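Tyrosine specific protein phosphatase, putative (Trypanosoma brucei, PDB 3M4U) dephosphorylates phosphotyrosine in proteins, among them the nucleolar protein NOPP44/46, and acts as a switch in the trypanosome life cycle. Local coordinates at residues Gln27-Glu32 against Ala265-Arg270; His90-Cys95 against Ser214-Cys219; Lys114-Val119 against Cys219-Pro224; Leu170-Arg175 against Asp210-Val215. All blocks are in the same frame, centred on the assembly; numbering follows the deposited sequence.

In the fold
From the N terminus, helix 14-31 opens the widest loop, which contact 1 closes only at helix 258-269; the other three contacts all lie within that span. Next, 90-95 is tied by contact 2 to the end of helix 206-217, while 114-119 is tied by contact 3 to the loop that follows this helix. These two cross, since their segments alternate along the chain, and they share C219, with centres about 7 Å apart. Contact 4, joining 170-175 to 210-215, falls inside the span of contact 3 and uses the same helix as contact 2. Contacts 2, 3 and 4 thus fasten helix 206-217 and its exit loop to the central sheet. R270 of contact 1 packs on A94 of contact 2.

Contact 1. Residues Gln27-Glu32 against Ala265-Arg270; sequences QLQRQE and AMKQKR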
loop_
_atom_site.group_PDB
_atom_site.type_symbol
_atom_site.label_atom_id
_atom_site.label_comp_id
_atom_site.label_asym_id
_atom_site.label_seq_id
_atom_site.Cartn_x
_atom_site.Cartn_y
_atom_site.Cartn_z
ATOM N N GLN A 27 -10.997 -12.021 -15.174
ATOM C CA GLN A 27 -12.197 -12.186 -14.362
ATOM C C GLN A 27 -12.196 -11.223 -13.172
ATOM O O GLN A 27 -13.219 -10.586 -12.870
ATOM C CB GLN A 27 -12.344 -13.636 -13.888
ATOM C CG GLN A 27 -13.540 -13.886 -12.953
ATOM C CD GLN A 27 -13.797 -15.383 -12.673
ATOM O OE1 GLN A 27 -13.969 -15.789 -11.523
ATOM N NE2 GLN A 27 -13.831 -16.196 -13.731
ATOM N N LEU A 28 -11.049 -11.122 -12.498
ATOM C CA LEU A 28 -10.914 -10.224 -11.356
ATOM C C LEU A 28 -11.129 -8.757 -11.776
ATOM O O LEU A 28 -11.694 -7.961 -11.020
ATOM C CB LEU A 28 -9.559 -10.415 -10.659
ATOM C CG LEU A 28 -9.343 -11.680 -9.815
ATOM C CD1 LEU A 28 -7.874 -11.916 -9.526
ATOM C CD2 LEU A 28 -10.133 -11.620 -8.525
ATOM N N GLN A 29 -10.703 -8.403 -12.988
ATOM C CA GLN A 29 -10.842 -7.025 -13.431
ATOM C C GLN A 29 -12.306 -6.618 -13.655
ATOM O O GLN A 29 -12.711 -5.485 -13.338
ATOM C CB GLN A 29 -9.993 -6.757 -14.670
ATOM C CG GLN A 29 -8.483 -6.677 -14.395
ATOM C CD GLN A 29 -8.099 -5.554 -13.409
ATOM O OE1 GLN A 29 -8.568 -5.518 -12.265
ATOM N NE2 GLN A 29 -7.226 -4.648 -13.852
ATOM N N ARG A 30 -13.106 -7.540 -14.178
ATOM C CA ARG A 30 -14.509 -7.233 -14.446
ATOM C C ARG A 30 -15.371 -7.491 -13.217
ATOM O O ARG A 30 -16.560 -7.183 -13.207
ATOM C CB ARG A 30 -15.033 -8.001 -15.667
ATOM C CG ARG A 30 -14.959 -9.524 -15.551
ATOM C CD ARG A 30 -15.016 -10.163 -16.931
ATOM N NE ARG A 30 -14.152 -9.437 -17.859
ATOM C CZ ARG A 30 -14.248 -9.489 -19.184
ATOM N NH1 ARG A 30 -15.178 -10.244 -19.758
ATOM N NH2 ARG A 30 -13.413 -8.783 -19.938
ATOM N N GLN A 31 -14.763 -8.046 -12.178
ATOM C CA GLN A 31 -15.495 -8.319 -10.953
ATOM C C GLN A 31 -16.252 -7.090 -10.471
ATOM O O GLN A 31 -17.442 -7.171 -10.134
ATOM C CB GLN A 31 -14.554 -8.791 -9.846
ATOM C CG GLN A 31 -15.054 -8.423 -8.460
ATOM C CD GLN A 31 -14.187 -8.978 -7.367
ATOM O OE1 GLN A 31 -13.567 -10.039 -7.531
ATOM N NE2 GLN A 31 -14.132 -8.274 -6.233
ATOM N N GLU A 32 -15.563 -5.951 -10.423
ATOM C CA GLU A 32 -16.177 -4.735 -9.899
ATOM C C GLU A 32 -16.573 -3.811 -11.046
ATOM O O GLU A 32 -15.793 -3.579 -11.970
ATOM C CB GLU A 32 -15.235 -4.011 -8.911
ATOM C CG GLU A 32 -14.821 -4.823 -7.673
ATOM C CD GLU A 32 -15.923 -4.910 -6.616
ATOM O OE1 GLU A 32 -16.639 -3.904 -6.403
ATOM O OE2 GLU A 32 -16.069 -5.985 -5.984
ATOM N N ALA A 265 -11.237 -10.032 -2.650
ATOM C CA ALA A 265 -11.671 -9.349 -1.443
ATOM C C ALA A 265 -11.068 -7.957 -1.403
ATOM O O ALA A 265 -11.736 -7.006 -0.998
ATOM C CB ALA A 265 -11.273 -10.137 -0.217
ATOM N N MET A 266 -9.812 -7.833 -1.838
ATOM C CA MET A 266 -9.166 -6.520 -1.886
ATOM C C MET A 266 -9.859 -5.577 -2.867
ATOM O O MET A 266 -10.134 -4.415 -2.542
ATOM C CB MET A 266 -7.662 -6.621 -2.191
ATOM C CG MET A 266 -6.808 -6.965 -0.965
ATOM S SD MET A 266 -5.034 -6.824 -1.260
ATOM C CE MET A 266 -4.853 -7.736 -2.804
ATOM N N LYS A 267 -10.147 -6.078 -4.062
ATOM C CA LYS A 267 -10.793 -5.257 -5.082
ATOM C C LYS A 267 -12.186 -4.798 -4.632
ATOM O O LYS A 267 -12.655 -3.728 -5.018
ATOM C CB LYS A 267 -10.871 -6.020 -6.396
ATOM C CG LYS A 267 -9.528 -6.153 -7.080
ATOM C CD LYS A 267 -9.631 -6.895 -8.390
ATOM C CE LYS A 267 -8.386 -6.704 -9.245
ATOM N NZ LYS A 267 -8.184 -5.284 -9.610
ATOM N N GLN A 268 -12.823 -5.608 -3.794
ATOM C CA GLN A 268 -14.134 -5.288 -3.247
ATOM C C GLN A 268 -14.045 -4.132 -2.239
ATOM O O GLN A 268 -14.987 -3.342 -2.094
ATOM C CB GLN A 268 -14.727 -6.532 -2.573
ATOM C CG GLN A 268 -16.232 -6.481 -2.381
ATOM C CD GLN A 268 -16.640 -5.926 -1.028
ATOM O OE1 GLN A 268 -15.881 -5.998 -0.061
ATOM N NE2 GLN A 268 -17.855 -5.375 -0.951
ATOM N N LYS A 269 -12.914 -4.037 -1.546
ATOM C CA LYS A 269 -12.751 -3.041 -0.493
ATOM C C LYS A 269 -12.217 -1.701 -1.003
ATOM O O LYS A 269 -12.469 -0.645 -0.414
ATOM C CB LYS A 269 -11.843 -3.587 0.601
ATOM C CG LYS A 269 -12.338 -4.871 1.214
ATOM C CD LYS A 269 -11.369 -5.345 2.270
ATOM C CE LYS A 269 -11.837 -6.634 2.915
ATOM N NZ LYS A 269 -12.976 -6.391 3.845
ATOM N N ARG A 270 -11.474 -1.756 -2.100
ATOM C CA ARG A 270 -10.901 -0.569 -2.703
ATOM C C ARG A 270 -10.731 -0.844 -4.195
ATOM O O ARG A 270 -9.845 -1.599 -4.604
ATOM C CB ARG A 270 -9.564 -0.189 -2.027
ATOM C CG ARG A 270 -8.913 1.077 -2.594
ATOM C CD ARG A 270 -7.712 1.588 -1.758
ATOM N NE ARG A 270 -6.936 2.597 -2.494
ATOM C CZ ARG A 270 -7.256 3.889 -2.593
ATOM N NH1 ARG A 270 -8.350 4.367 -1.990
ATOM N NH2 ARG A 270 -6.484 4.713 -3.296
HETATM O O HOH W 1 -14.513 -2.190 -5.473
#
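The side-chain amide of Q29 receives the ammonium group of K267 on its oxygen, OE1 to NZ 2.7 Å, with the donor tilted 23° from the carbonyl plane. CB of Q29 points away from the partner helix, and the bend at chi2 turns CD back towards it. The amide of Q31 donates through NE2: E32 OE2 lies in the plane of that amide and accepts through its anti lone pair, 3.0 Å from Q31 NE2, which also donates to the backbone oxygen of A264. The E32 carboxylate and the Q268 amide are turned 69° apart, and E32 OE2 sits 3.4 Å from Q268 CA. Here the end of helix 14-31 packs beside the end of helix 258-269; the short axes pass 10.0 Å apart and cross at -25°, a nearly parallel pairing on the flank of the tyrosine phosphatase fold. Between them runs the buried chain of K267, whose CD rests 3.5 Å from L28 O and whose NZ has further acceptors in the carbonyls of M273 and V274.

Contact 2. Residues His90-Cys95 against Ser214-Cys219; sequences HTFVAC and SVIKNC
H90 and F92 carry the approach to helix 206-217, one through polar contacts and the other through apolar ones. The polar group consists of the H90 imidazole and the carbonyls of the last helical residues, I216 and K217, and of C219 just beyond. C219 O lies at the ring edge, close to the ring plane. Its modelled distance of 2.9 Å from H90 CE1 is doubtful for a carbon, and the ring may be turned over, which would put a nitrogen there. K217 O is also in the plane, 3.6 Å from H90 NE2. I216 O comes obliquely to within 3.0 Å of H90 NE2, but as modelled the angle is too poor for a hydrogen bond; this oxygen already accepts from C219 N at 3.3 Å.

The apolar group joins F92 and I216. The methyl CG2 of I216 meets the F92 ring at its edge, in plane, 3.5 Å from CE1 and 3.6 Å from CZ. I216 also packs on I225, L239 and Y243, and Y243 forms an edge-to-face ring pair with F92. With F92 of strand 92-95 meeting I216 of the helix, this half of the contact is helix-on-sheet packing: helix 206-217 belongs to a beta-alpha-beta crossover from strand 187-194 to strand 225-228, with parallel strand 117-120 lying between the two.

Chemically, three carbonyl oxygens face one side of the imidazole. In whichever orientation the ring takes, their partial negative charge would be expected to polarise it and to favour an N-H on that side.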
loop_
_atom_site.group_PDB
_atom_site.type_symbol
_atom_site.label_atom_id
_atom_site.label_comp_id
_atom_site.label_asym_id
_atom_site.label_seq_id
_atom_site.Cartn_x
_atom_site.Cartn_y
_atom_site.Cartn_z
ATOM N N HIS A 90 -2.795 -8.308 11.228
ATOM C CA HIS A 90 -2.804 -6.888 10.884
ATOM C C HIS A 90 -3.969 -6.496 9.980
ATOM O O HIS A 90 -4.426 -7.284 9.137
ATOM C CB HIS A 90 -1.500 -6.507 10.192
ATOM C CG HIS A 90 -0.284 -6.774 11.017
ATOM N ND1 HIS A 90 -0.010 -6.094 12.181
ATOM C CD2 HIS A 90 0.748 -7.636 10.838
ATOM C CE1 HIS A 90 1.129 -6.525 12.691
ATOM N NE2 HIS A 90 1.606 -7.461 11.891
ATOM N N THR A 91 -4.442 -5.268 10.164
ATOM C CA THR A 91 -5.335 -4.633 9.195
ATOM C C THR A 91 -4.539 -3.513 8.510
ATOM O O THR A 91 -3.513 -3.073 9.028
ATOM C CB THR A 91 -6.648 -4.097 9.847
ATOM O OG1 THR A 91 -6.354 -3.016 10.745
ATOM C CG2 THR A 91 -7.341 -5.200 10.628
ATOM N N PHE A 92 -5.001 -3.064 7.348
ATOM C CA PHE A 92 -4.236 -2.118 6.545
ATOM C C PHE A 92 -5.070 -0.941 6.088
ATOM O O PHE A 92 -6.288 -1.048 5.943
ATOM C CB PHE A 92 -3.628 -2.812 5.322
ATOM C CG PHE A 92 -2.635 -3.889 5.676
ATOM C CD1 PHE A 92 -1.291 -3.587 5.836
ATOM C CD2 PHE A 92 -3.045 -5.188 5.867
ATOM C CE1 PHE A 92 -0.369 -4.575 6.178
ATOM C CE2 PHE A 92 -2.134 -6.181 6.213
ATOM C CZ PHE A 92 -0.794 -5.871 6.358
ATOM N N VAL A 93 -4.398 0.188 5.876
ATOM C CA VAL A 93 -4.993 1.298 5.151
ATOM C C VAL A 93 -4.266 1.452 3.826
ATOM O O VAL A 93 -3.036 1.618 3.786
ATOM C CB VAL A 93 -4.913 2.615 5.946
ATOM C CG1 VAL A 93 -5.554 3.736 5.159
ATOM C CG2 VAL A 93 -5.581 2.460 7.296
ATOM N N ALA A 94 -5.024 1.351 2.738
ATOM C CA ALA A 94 -4.504 1.621 1.395
ATOM C C ALA A 94 -5.009 2.969 0.903
ATOM O O ALA A 94 -6.217 3.226 0.877
ATOM C CB ALA A 94 -4.902 0.527 0.428
ATOM N N CYS A 95 -4.070 3.819 0.501
ATOM C CA CYS A 95 -4.385 5.170 0.064
ATOM C C CYS A 95 -3.355 5.684 -0.957
ATOM O O CYS A 95 -2.270 5.108 -1.140
ATOM C CB CYS A 95 -4.482 6.114 1.278
ATOM S SG CYS A 95 -2.924 6.366 2.143
ATOM N N SER A 214 8.477 -8.772 5.727
ATOM C CA SER A 214 9.012 -9.088 7.049
ATOM C C SER A 214 8.785 -7.924 8.019
ATOM O O SER A 214 8.412 -8.114 9.182
ATOM C CB SER A 214 10.506 -9.455 6.950
ATOM O OG SER A 214 11.157 -9.313 8.209
ATOM N N VAL A 215 9.015 -6.714 7.528
ATOM C CA VAL A 215 8.763 -5.524 8.317
ATOM C C VAL A 215 7.293 -5.403 8.708
ATOM O O VAL A 215 6.971 -4.957 9.809
ATOM C CB VAL A 215 9.168 -4.272 7.553
ATOM C CG1 VAL A 215 8.490 -3.036 8.160
ATOM C CG2 VAL A 215 10.679 -4.144 7.534
ATOM N N ILE A 216 6.389 -5.802 7.824
ATOM C CA ILE A 216 4.972 -5.765 8.194
ATOM C C ILE A 216 4.628 -6.823 9.252
ATOM O O ILE A 216 3.979 -6.526 10.250
ATOM C CB ILE A 216 4.040 -5.905 6.970
ATOM C CG1 ILE A 216 4.183 -4.686 6.061
ATOM C CG2 ILE A 216 2.594 -6.053 7.417
ATOM C CD1 ILE A 216 3.429 -4.813 4.766
ATOM N N LYS A 217 5.080 -8.052 9.023
ATOM C CA LYS A 217 4.772 -9.170 9.907
ATOM C C LYS A 217 5.324 -8.972 11.315
ATOM O O LYS A 217 4.670 -9.322 12.303
ATOM C CB LYS A 217 5.296 -10.479 9.304
ATOM C CG LYS A 217 5.147 -11.682 10.208
ATOM C CD LYS A 217 5.316 -12.991 9.434
ATOM C CE LYS A 217 5.586 -14.162 10.382
ATOM N NZ LYS A 217 4.691 -14.133 11.583
ATOM N N ASN A 218 6.517 -8.388 11.399
ATOM C CA ASN A 218 7.194 -8.202 12.679
ATOM C C ASN A 218 6.847 -6.896 13.414
ATOM O O ASN A 218 7.473 -6.543 14.424
ATOM C CB ASN A 218 8.705 -8.327 12.485
ATOM C CG ASN A 218 9.118 -9.730 12.045
ATOM O OD1 ASN A 218 8.404 -10.705 12.292
ATOM N ND2 ASN A 218 10.267 -9.834 11.379
ATOM N N CYS A 219 5.839 -6.187 12.911
ATOM C CA CYS A 219 5.390 -4.941 13.531
ATOM C C CYS A 219 4.404 -5.192 14.670
ATOM O O CYS A 219 3.333 -5.761 14.457
ATOM C CB CYS A 219 4.729 -4.036 12.486
ATOM S SG CYS A 219 4.087 -2.475 13.160
#

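Contact 3. Residues Lys114-Val119 against Cys219-Pro224; sequences KVDLVV and CVTTSP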
loop_
_atom_site.group_PDB
_atom_site.type_symbol
_atom_site.label_atom_id
_atom_site.label_comp_id
_atom_site.label_asym_id
_atom_site.label_seq_id
_atom_site.Cartn_x
_atom_site.Cartn_y
_atom_site.Cartn_z
ATOM N N LYS A 114 -3.088 7.058 15.551
ATOM C CA LYS A 114 -1.904 6.453 16.150
ATOM C C LYS A 114 -1.419 5.292 15.310
ATOM O O LYS A 114 -1.315 4.157 15.766
ATOM C CB LYS A 114 -2.171 6.026 17.592
ATOM C CG LYS A 114 -2.533 7.188 18.483
ATOM C CD LYS A 114 -2.939 6.729 19.870
ATOM C CE LYS A 114 -3.647 7.850 20.635
ATOM N NZ LYS A 114 -4.944 8.254 19.981
ATOM N N VAL A 115 -1.136 5.599 14.054
ATOM C CA VAL A 115 -0.567 4.636 13.128
ATOM C C VAL A 115 0.939 4.544 13.398
ATOM O O VAL A 115 1.634 5.561 13.408
ATOM C CB VAL A 115 -0.868 5.056 11.669
ATOM C CG1 VAL A 115 -0.076 4.216 10.692
ATOM C CG2 VAL A 115 -2.367 4.960 11.399
ATOM N N ASP A 116 1.429 3.331 13.661
ATOM C CA ASP A 116 2.841 3.136 14.028
ATOM C C ASP A 116 3.734 2.927 12.807
ATOM O O ASP A 116 4.904 3.328 12.799
ATOM C CB ASP A 116 2.995 1.965 15.001
ATOM C CG ASP A 116 2.239 2.182 16.306
ATOM O OD1 ASP A 116 2.330 3.297 16.881
ATOM O OD2 ASP A 116 1.549 1.236 16.752
ATOM N N LEU A 117 3.169 2.314 11.770
ATOM C CA LEU A 117 3.927 2.042 10.562
ATOM C C LEU A 117 3.235 2.571 9.306
ATOM O O LEU A 117 2.039 2.360 9.103
ATOM C CB LEU A 117 4.184 0.541 10.430
ATOM C CG LEU A 117 5.010 0.079 9.228
ATOM C CD1 LEU A 117 6.395 0.734 9.225
ATOM C CD2 LEU A 117 5.125 -1.437 9.219
ATOM N N VAL A 118 4.012 3.272 8.484
ATOM C CA VAL A 118 3.605 3.697 7.145
ATOM C C VAL A 118 4.566 3.150 6.102
ATOM O O VAL A 118 5.767 3.387 6.194
ATOM C CB VAL A 118 3.650 5.215 7.006
ATOM C CG1 VAL A 118 3.728 5.597 5.523
ATOM C CG2 VAL A 118 2.441 5.835 7.706
ATOM N N VAL A 119 4.043 2.422 5.115
ATOM C CA VAL A 119 4.867 1.899 4.022
ATOM C C VAL A 119 4.559 2.616 2.702
ATOM O O VAL A 119 3.390 2.719 2.300
ATOM C CB VAL A 119 4.706 0.351 3.861
ATOM C CG1 VAL A 119 5.705 -0.201 2.836
ATOM C CG2 VAL A 119 4.901 -0.360 5.206
ATOM N N CYS A 219 5.839 -6.187 12.911
ATOM C CA CYS A 219 5.390 -4.941 13.531
ATOM C C CYS A 219 4.404 -5.192 14.670
ATOM O O CYS A 219 3.333 -5.761 14.457
ATOM C CB CYS A 219 4.729 -4.036 12.486
ATOM S SG CYS A 219 4.087 -2.475 13.160
ATOM N N VAL A 220 4.745 -4.761 15.877
ATOM C CA VAL A 220 3.748 -4.787 16.944
ATOM C C VAL A 220 2.949 -3.489 16.951
ATOM O O VAL A 220 3.516 -2.394 17.083
ATOM C CB VAL A 220 4.368 -5.032 18.324
ATOM C CG1 VAL A 220 4.845 -6.479 18.429
ATOM C CG2 VAL A 220 5.502 -4.045 18.578
ATOM N N THR A 221 1.634 -3.623 16.792
ATOM C CA THR A 221 0.741 -2.479 16.677
ATOM C C THR A 221 -0.737 -2.863 16.814
ATOM O O THR A 221 -1.157 -3.963 16.455
ATOM C CB THR A 221 0.945 -1.708 15.346
ATOM O OG1 THR A 221 0.045 -0.590 15.303
ATOM C CG2 THR A 221 0.695 -2.628 14.124
ATOM N N THR A 222 -1.515 -1.928 17.339
ATOM C CA THR A 222 -2.935 -2.132 17.550
ATOM C C THR A 222 -3.700 -1.240 16.576
ATOM O O THR A 222 -4.927 -1.202 16.580
ATOM C CB THR A 222 -3.317 -1.797 19.009
ATOM O OG1 THR A 222 -3.023 -0.419 19.281
ATOM C CG2 THR A 222 -2.515 -2.670 19.971
ATOM N N SER A 223 -2.951 -0.519 15.745
ATOM C CA SER A 223 -3.529 0.334 14.723
ATOM C C SER A 223 -3.252 -0.269 13.353
ATOM O O SER A 223 -2.329 -1.073 13.201
ATOM C CB SER A 223 -2.916 1.726 14.797
ATOM O OG SER A 223 -2.772 2.152 16.142
ATOM N N PRO A 224 -4.050 0.115 12.347
ATOM C CA PRO A 224 -3.814 -0.329 10.973
ATOM C C PRO A 224 -2.414 0.041 10.570
ATOM O O PRO A 224 -1.850 1.009 11.098
ATOM C CB PRO A 224 -4.796 0.514 10.153
ATOM C CG PRO A 224 -5.861 0.891 11.114
ATOM C CD PRO A 224 -5.191 1.039 12.442
HETATM O O HOH W 2 0.328 0.910 12.548
HETATM O O HOH W 3 -0.067 -0.043 18.697
#
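The two backbones approach antiparallel and diverge, with CA separations of 5.5 Å for V115 and S223 widening to 7.7 Å for L117 and C219. They join the start of strand 117-120 to the loop that leads into strand 225-228, its parallel neighbour in the central sheet of the phosphatase fold. K114, at positive phi, closes the preceding helix 103-112 in a Schellman motif, and its carbonyl oxygen accepts from S223 OG at 2.5 Å. That bond is so short that its length is doubtful, and the donor stands 42° out of the carbonyl plane.

The D116 and T221 side chains lie alongside one another, pointing opposite ways. T221 OG1 donates to D116 OD2 (2.8 Å), meeting the carboxylate on its anti side, 29° out of plane. The same OG1 accepts from S223 N at 3.0 Å, an ST turn, and takes a further bond from a water. This water also accepts from D116 N and donates to P224 O, linking both segments, while a second water bridges D116 OD2 and T222 N. OG1 reaches D116 because it lies anti to the T221 backbone N (chi1 -179°), which leaves CG2 in the crowded position. V115 adds a methyl, CG1, lying 3.7 Å from P224 O. Where the strand begins, the contact turns apolar, and L117 CB rests 4.1 Å from C219 SG.

Contact 4. Residues Leu170-Arg175 against Asp210-Val215; sequences LDIVRR and DELLSV
R174 and E211 form the salt bridge of the contact, NH2 to OE2 at 2.7 Å with an N-H...O angle of 138°. The carboxylate oxygen lies near the guanidinium plane and accepts through its anti lone pair, while the two planes are twisted 63° apart and the bridge between the ions is single-pronged. A water takes a hydrogen bond from R174 NH1 at 2.6 Å and gives a weak one to E211 OE2, adding a second link between the same two groups. On the helix, V215 CG2 comes obliquely to within 3.5 Å of R174 NH2.

The stem of E211 is packed as well. Its CB meets L170 CD1 at 3.9 Å and its CG meets I172 CD1 at 3.9 Å. CG stands anti to the backbone N, which puts it within touching distance of that isoleucine methyl. Deeper in, I172 CD1 touches L212 CD2 at 4.1 Å.

These pairs lay helix 206-217 against strand 172-180 of the mixed sheet; the short axes are 11.2 Å apart at 28°, so helix and strand run in roughly the same direction. Beyond the first shell, I172 and L212 both rest on Y194 of the neighbouring strand 187-194, and L212 also packs on L239 of helix 234-250. A G1 beta bulge, which places D171 and I172 opposite D167, shapes the entry to the strand. L170 is held there at both backbone ends, its N by D167 OD2 and its O by S208 OG.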
loop_
_atom_site.group_PDB
_atom_site.type_symbol
_atom_site.label_atom_id
_atom_site.label_comp_id
_atom_site.label_asym_id
_atom_site.label_seq_id
_atom_site.Cartn_x
_atom_site.Cartn_y
_atom_site.Cartn_z
ATOM N N LEU A 170 18.857 -2.904 -0.825
ATOM C CA LEU A 170 17.440 -3.211 -0.917
ATOM C C LEU A 170 16.616 -1.997 -1.367
ATOM O O LEU A 170 15.411 -2.113 -1.592
ATOM C CB LEU A 170 16.927 -3.766 0.412
ATOM C CG LEU A 170 17.591 -5.058 0.901
ATOM C CD1 LEU A 170 16.918 -5.509 2.177
ATOM C CD2 LEU A 170 17.557 -6.181 -0.165
ATOM N N ASP A 171 17.272 -0.847 -1.509
ATOM C CA ASP A 171 16.578 0.391 -1.878
ATOM C C ASP A 171 15.418 0.717 -0.927
ATOM O O ASP A 171 14.309 1.071 -1.363
ATOM C CB ASP A 171 16.070 0.307 -3.311
ATOM C CG ASP A 171 16.978 1.015 -4.283
ATOM O OD1 ASP A 171 17.932 1.674 -3.820
ATOM O OD2 ASP A 171 16.726 0.925 -5.505
ATOM N N ILE A 172 15.699 0.600 0.370
ATOM C CA ILE A 172 14.724 0.832 1.414
ATOM C C ILE A 172 15.264 1.848 2.418
ATOM O O ILE A 172 16.302 1.625 3.040
ATOM C CB ILE A 172 14.357 -0.491 2.132
ATOM C CG1 ILE A 172 13.657 -1.440 1.156
ATOM C CG2 ILE A 172 13.522 -0.241 3.395
ATOM C CD1 ILE A 172 13.425 -2.842 1.674
ATOM N N VAL A 173 14.556 2.968 2.553
ATOM C CA VAL A 173 14.838 3.967 3.576
ATOM C C VAL A 173 13.869 3.832 4.748
ATOM O O VAL A 173 12.661 3.694 4.549
ATOM C CB VAL A 173 14.679 5.398 3.028
ATOM C CG1 VAL A 173 15.278 6.411 4.014
ATOM C CG2 VAL A 173 15.324 5.516 1.658
ATOM N N ARG A 174 14.397 3.877 5.966
ATOM C CA ARG A 174 13.553 3.952 7.152
ATOM C C ARG A 174 13.660 5.363 7.734
ATOM O O ARG A 174 14.769 5.858 7.964
ATOM C CB ARG A 174 13.968 2.913 8.197
ATOM C CG ARG A 174 13.917 1.463 7.717
ATOM C CD ARG A 174 14.482 0.527 8.781
ATOM N NE ARG A 174 13.982 -0.841 8.658
ATOM C CZ ARG A 174 14.429 -1.712 7.763
ATOM N NH1 ARG A 174 15.371 -1.352 6.900
ATOM N NH2 ARG A 174 13.921 -2.928 7.719
ATOM N N ARG A 175 12.509 6.013 7.932
ATOM C CA ARG A 175 12.472 7.361 8.487
ATOM C C ARG A 175 11.615 7.434 9.746
ATOM O O ARG A 175 10.389 7.510 9.673
ATOM C CB ARG A 175 11.974 8.368 7.447
ATOM C CG ARG A 175 12.903 8.549 6.246
ATOM C CD ARG A 175 12.372 9.613 5.279
ATOM N NE ARG A 175 13.175 9.745 4.059
ATOM C CZ ARG A 175 12.880 9.174 2.889
ATOM N NH1 ARG A 175 13.665 9.358 1.828
ATOM N NH2 ARG A 175 11.799 8.424 2.768
ATOM N N ASP A 210 10.688 -9.180 0.137
ATOM C CA ASP A 210 10.669 -10.010 1.333
ATOM C C ASP A 210 10.963 -9.210 2.593
ATOM O O ASP A 210 10.366 -9.452 3.634
ATOM C CB ASP A 210 11.681 -11.147 1.211
ATOM C CG ASP A 210 11.232 -12.225 0.252
ATOM O OD1 ASP A 210 10.057 -12.179 -0.197
ATOM O OD2 ASP A 210 12.057 -13.123 -0.048
ATOM N N GLU A 211 11.896 -8.276 2.515
ATOM C CA GLU A 211 12.151 -7.430 3.662
ATOM C C GLU A 211 10.872 -6.670 4.030
ATOM O O GLU A 211 10.493 -6.602 5.206
ATOM C CB GLU A 211 13.324 -6.477 3.400
ATOM C CG GLU A 211 13.604 -5.499 4.551
ATOM C CD GLU A 211 14.057 -6.180 5.836
ATOM O OE1 GLU A 211 14.131 -7.434 5.875
ATOM O OE2 GLU A 211 14.342 -5.459 6.813
ATOM N N LEU A 212 10.177 -6.140 3.025
ATOM C CA LEU A 212 8.958 -5.387 3.305
ATOM C C LEU A 212 7.950 -6.257 4.031
ATOM O O LEU A 212 7.384 -5.856 5.054
ATOM C CB LEU A 212 8.334 -4.825 2.028
ATOM C CG LEU A 212 9.159 -3.766 1.300
ATOM C CD1 LEU A 212 8.519 -3.419 -0.044
ATOM C CD2 LEU A 212 9.331 -2.520 2.192
ATOM N N LEU A 213 7.722 -7.448 3.494
ATOM C CA LEU A 213 6.762 -8.366 4.086
ATOM C C LEU A 213 7.170 -8.661 5.506
ATOM O O LEU A 213 6.325 -8.761 6.389
ATOM C CB LEU A 213 6.692 -9.648 3.268
ATOM C CG LEU A 213 6.008 -9.423 1.924
ATOM C CD1 LEU A 213 6.369 -10.505 0.898
ATOM C CD2 LEU A 213 4.481 -9.304 2.109
ATOM N N SER A 214 8.477 -8.772 5.727
ATOM C CA SER A 214 9.012 -9.088 7.049
ATOM C C SER A 214 8.785 -7.924 8.019
ATOM O O SER A 214 8.412 -8.114 9.182
ATOM C CB SER A 214 10.506 -9.455 6.950
ATOM O OG SER A 214 11.157 -9.313 8.209
ATOM N N VAL A 215 9.015 -6.714 7.528
ATOM C CA VAL A 215 8.763 -5.524 8.317
ATOM C C VAL A 215 7.293 -5.403 8.708
ATOM O O VAL A 215 6.971 -4.957 9.809
ATOM C CB VAL A 215 9.168 -4.272 7.553
ATOM C CG1 VAL A 215 8.490 -3.036 8.160
ATOM C CG2 VAL A 215 10.679 -4.144 7.534
HETATM O O HOH W 4 16.434 -3.112 5.371
#